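Local coordinates for protein prolyl oligopeptidase (Galerina marginata, PDB 5N4B) that cleaves peptide bonds after proline and macrocyclises peptide precursors in the biosynthesis of the amanitin toxins, at residues Ile250-Asp255 / Ile302-Val307. The protein carries 1 engineered substitution. Residues are numbered along the deposited sequence; the frame is centred on the assembly and turned at random.
Sequences IIVYQD and IHWRKV
Val252 carries the apolar part of the contact with one methyl, CG1, which meets both Trp304 and Ile302. It comes against the edge of the indole, near the ring plane, with CG1 3.6 Å from CZ2 of Trp304. The same CG1 lies 3.9 Å from CD1 at the end of the Ile302 side chain. With CG1 anti to the valine nitrogen (chi1 168°), this methyl lies beside the carbonyl carbon, so methyl and carbonyl O of Val252 both meet the indole edge. Ile302 also packs within its own segment: its CG2 rests over the centre of one face of the Trp304 ring, 3.7 Å above the plane, so isoleucine covers the indole from a face while valine meets it at the edge.

The aromatic part pairs Tyr253 with Trp304. CD1 of the tyrosine lies 4.0 Å from NE1 of the indole, and the phenol and the five-membered ring stand almost perpendicular, at 88°, with centroids 5.7 Å apart in an oblique arrangement. Trp289 touches both rings, joining the pair to strand 287-292.

The polar link runs through one water. It donates to the carbonyl O of Val252 at 2.8 Å and accepts the indole N-H from NE1 of Trp304 at 3.0 Å, lying in the plane of the indole at its edge. The water thus gives each atom a partner across a gap that the backbones do not close, the nearest CA atoms, of Val252 and Ile302, being 7.0 Å apart.

A classic beta bulge sets Val252 and Tyr253 together opposite Met237, on edge strand 250-254 of one four-stranded antiparallel sheet; segment 302-307 enters edge strand 305-308 of the next. Side-chain packing between successive four-stranded blades is characteristic of the beta-propeller domain of prolyl oligopeptidases, here away from the active site.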
ATOM      1  N   ILE A 250      15.382 -25.582  -1.476  1.00 23.98           N
ATOM      2  CA  ILE A 250      16.452 -25.382  -0.505  1.00 24.87           C
ATOM      3  C   ILE A 250      16.018 -24.308   0.482  1.00 24.93           C
ATOM      4  O   ILE A 250      15.494 -23.266   0.070  1.00 22.10           O
ATOM      5  CB  ILE A 250      17.731 -24.951  -1.248  1.00 24.62           C
ATOM      6  CG1 ILE A 250      18.230 -26.108  -2.116  1.00 37.14           C
ATOM      7  CG2 ILE A 250      18.805 -24.501  -0.266  1.00 31.81           C
ATOM      8  CD1 ILE A 250      19.301 -25.705  -3.112  1.00 40.08           C
ATOM      9  N   ILE A 251      16.245 -24.518   1.776  1.00 24.02           N
ATOM     10  CA  ILE A 251      16.065 -23.482   2.783  1.00 22.70           C
ATOM     11  C   ILE A 251      17.368 -22.693   2.839  1.00 24.34           C
ATOM     12  O   ILE A 251      18.395 -23.198   3.315  1.00 27.19           O
ATOM     13  CB  ILE A 251      15.706 -24.042   4.170  1.00 24.92           C
ATOM     14  CG1 ILE A 251      14.328 -24.705   4.129  1.00 27.97           C
ATOM     15  CG2 ILE A 251      15.658 -22.899   5.179  1.00 31.12           C
ATOM     16  CD1 ILE A 251      13.928 -25.372   5.467  1.00 35.69           C
ATOM     17  N   VAL A 252      17.336 -21.464   2.327  1.00 19.69           N
ATOM     18  CA  VAL A 252      18.469 -20.543   2.285  1.00 19.19           C
ATOM     19  C   VAL A 252      18.704 -19.914   3.657  1.00 21.68           C
ATOM     20  O   VAL A 252      19.850 -19.719   4.093  1.00 23.89           O
ATOM     21  CB  VAL A 252      18.157 -19.481   1.206  1.00 21.23           C
ATOM     22  CG1 VAL A 252      19.069 -18.349   1.248  1.00 25.67           C
ATOM     23  CG2 VAL A 252      18.182 -20.138  -0.168  1.00 27.73           C
ATOM     24  N   TYR A 253      17.638 -19.588   4.376  1.00 19.04           N
ATOM     25  CA  TYR A 253      17.777 -19.062   5.722  1.00 19.05           C
ATOM     26  C   TYR A 253      16.484 -19.248   6.512  1.00 17.76           C
ATOM     27  O   TYR A 253      15.391 -19.069   5.987  1.00 19.02           O
ATOM     28  CB  TYR A 253      18.166 -17.567   5.780  1.00 19.02           C
ATOM     29  CG  TYR A 253      18.631 -17.210   7.180  1.00 18.77           C
ATOM     30  CD1 TYR A 253      19.829 -17.716   7.657  1.00 20.26           C
ATOM     31  CD2 TYR A 253      17.897 -16.405   8.004  1.00 18.09           C
ATOM     32  CE1 TYR A 253      20.248 -17.460   8.959  1.00 21.96           C
ATOM     33  CE2 TYR A 253      18.300 -16.081   9.303  1.00 19.85           C
ATOM     34  CZ  TYR A 253      19.486 -16.633   9.772  1.00 22.33           C
ATOM     35  OH  TYR A 253      19.942 -16.403  11.053  1.00 24.15           O
ATOM     36  N   GLN A 254      16.625 -19.545   7.802  1.00 19.56           N
ATOM     37  CA  GLN A 254      15.548 -19.406   8.778  1.00 19.47           C
ATOM     38  C   GLN A 254      16.179 -19.224  10.148  1.00 21.34           C
ATOM     39  O   GLN A 254      17.381 -19.473  10.319  1.00 23.79           O
ATOM     40  CB  GLN A 254      14.596 -20.605   8.757  1.00 24.43           C
ATOM     41  CG  GLN A 254      15.142 -21.876   9.317  1.00 26.99           C
ATOM     42  CD  GLN A 254      14.053 -22.946   9.342  1.00 29.33           C
ATOM     43  OE1 GLN A 254      12.975 -22.759   9.925  1.00 37.62           O
ATOM     44  NE2 GLN A 254      14.318 -24.026   8.699  1.00 34.92           N
ATOM     45  N   ASP A 255      15.376 -18.770  11.107  1.00 21.13           N
ATOM     46  CA  ASP A 255      15.897 -18.503  12.454  1.00 22.21           C
ATOM     47  C   ASP A 255      14.849 -18.914  13.473  1.00 23.55           C
ATOM     48  O   ASP A 255      13.962 -18.139  13.824  1.00 24.30           O
ATOM     49  CB  ASP A 255      16.322 -17.051  12.624  1.00 23.27           C
ATOM     50  CG  ASP A 255      16.969 -16.795  13.940  1.00 28.17           C
ATOM     51  OD1 ASP A 255      16.915 -17.704  14.794  1.00 28.14           O
ATOM     52  OD2 ASP A 255      17.478 -15.657  14.129  1.00 27.43           O
ATOM     53  N   ILE A 302      24.882 -22.210   2.477  1.00 30.72           N
ATOM     54  CA  ILE A 302      25.431 -20.923   2.050  1.00 29.18           C
ATOM     55  C   ILE A 302      26.211 -20.268   3.177  1.00 23.06           C
ATOM     56  O   ILE A 302      25.767 -20.217   4.331  1.00 27.47           O
ATOM     57  CB  ILE A 302      24.255 -20.048   1.610  1.00 26.87           C
ATOM     58  CG1 ILE A 302      23.762 -20.501   0.274  1.00 34.41           C
ATOM     59  CG2 ILE A 302      24.690 -18.591   1.506  1.00 28.27           C
ATOM     60  CD1 ILE A 302      22.381 -20.005   0.007  1.00 43.11           C
ATOM     61  N   HIS A 303      27.347 -19.674   2.825  1.00 24.18           N
ATOM     62  CA  HIS A 303      28.173 -18.938   3.756  1.00 22.57           C
ATOM     63  C   HIS A 303      27.745 -17.466   3.729  1.00 23.10           C
ATOM     64  O   HIS A 303      27.961 -16.770   2.737  1.00 22.93           O
ATOM     65  CB  HIS A 303      29.639 -19.107   3.419  1.00 23.11           C
ATOM     66  CG  HIS A 303      30.532 -18.396   4.367  1.00 28.47           C
ATOM     67  ND1 HIS A 303      30.283 -18.346   5.723  1.00 37.66           N
ATOM     68  CD2 HIS A 303      31.660 -17.683   4.164  1.00 42.41           C
ATOM     69  CE1 HIS A 303      31.218 -17.627   6.312  1.00 38.91           C
ATOM     70  NE2 HIS A 303      32.074 -17.226   5.395  1.00 42.38           N
ATOM     71  N   TRP A 304      27.180 -16.993   4.834  1.00 23.77           N
ATOM     72  CA  TRP A 304      26.794 -15.592   4.971  1.00 20.74           C
ATOM     73  C   TRP A 304      27.888 -14.788   5.634  1.00 22.33           C
ATOM     74  O   TRP A 304      28.315 -15.115   6.748  1.00 23.94           O
ATOM     75  CB  TRP A 304      25.535 -15.481   5.808  1.00 21.03           C
ATOM     76  CG  TRP A 304      24.377 -16.134   5.240  1.00 22.62           C
ATOM     77  CD1 TRP A 304      23.753 -17.273   5.688  1.00 24.33           C
ATOM     78  CD2 TRP A 304      23.664 -15.730   4.064  1.00 17.61           C
ATOM     79  NE1 TRP A 304      22.717 -17.577   4.888  1.00 26.50           N
ATOM     80  CE2 TRP A 304      22.620 -16.656   3.874  1.00 21.30           C
ATOM     81  CE3 TRP A 304      23.797 -14.658   3.164  1.00 17.34           C
ATOM     82  CZ2 TRP A 304      21.712 -16.545   2.837  1.00 20.46           C
ATOM     83  CZ3 TRP A 304      22.862 -14.568   2.114  1.00 19.28           C
ATOM     84  CH2 TRP A 304      21.862 -15.509   1.971  1.00 20.03           C
ATOM     85  N   ARG A 305      28.254 -13.669   4.999  1.00 20.60           N
ATOM     86  CA  ARG A 305      29.037 -12.628   5.626  1.00 18.76           C
ATOM     87  C   ARG A 305      28.079 -11.623   6.262  1.00 19.95           C
ATOM     88  O   ARG A 305      27.244 -11.029   5.571  1.00 18.65           O
ATOM     89  CB  ARG A 305      29.908 -11.915   4.602  1.00 20.98           C
ATOM     90  CG  ARG A 305      30.785 -10.817   5.172  1.00 22.45           C
ATOM     91  CD  ARG A 305      31.687 -10.252   4.142  1.00 24.95           C
ATOM     92  NE  ARG A 305      32.515  -9.204   4.696  1.00 27.54           N
ATOM     93  CZ  ARG A 305      33.500  -8.602   4.025  1.00 30.79           C
ATOM     94  NH1 ARG A 305      33.784  -8.937   2.779  1.00 27.18           N
ATOM     95  NH2 ARG A 305      34.221  -7.654   4.620  1.00 41.05           N
ATOM     96  N   LYS A 306      28.212 -11.413   7.564  1.00 18.60           N
ATOM     97  CA  LYS A 306      27.239 -10.666   8.375  1.00 17.12           C
ATOM     98  C   LYS A 306      27.594  -9.174   8.378  1.00 19.38           C
ATOM     99  O   LYS A 306      27.941  -8.573   9.391  1.00 22.45           O
ATOM    100  CB  LYS A 306      27.137 -11.268   9.767  1.00 18.07           C
ATOM    101  CG  LYS A 306      26.687 -12.730   9.773  1.00 20.60           C
ATOM    102  CD  LYS A 306      26.602 -13.278  11.228  1.00 22.99           C
ATOM    103  CE  LYS A 306      26.194 -14.741  11.279  1.00 23.80           C
ATOM    104  NZ  LYS A 306      26.306 -15.158  12.733  1.00 30.25           N
ATOM    105  N   VAL A 307      27.397  -8.565   7.210  1.00 17.64           N
ATOM    106  CA  VAL A 307      27.873  -7.206   6.963  1.00 18.39           C
ATOM    107  C   VAL A 307      27.178  -6.206   7.868  1.00 16.73           C
ATOM    108  O   VAL A 307      27.830  -5.351   8.485  1.00 19.83           O
ATOM    109  CB  VAL A 307      27.740  -6.838   5.478  1.00 17.86           C
ATOM    110  CG1 VAL A 307      28.093  -5.422   5.227  1.00 18.88           C
ATOM    111  CG2 VAL A 307      28.633  -7.720   4.651  1.00 18.39           C
TER
HETATM  112  O   HOH W   1      21.895 -20.324   5.854  1.00 30.91           O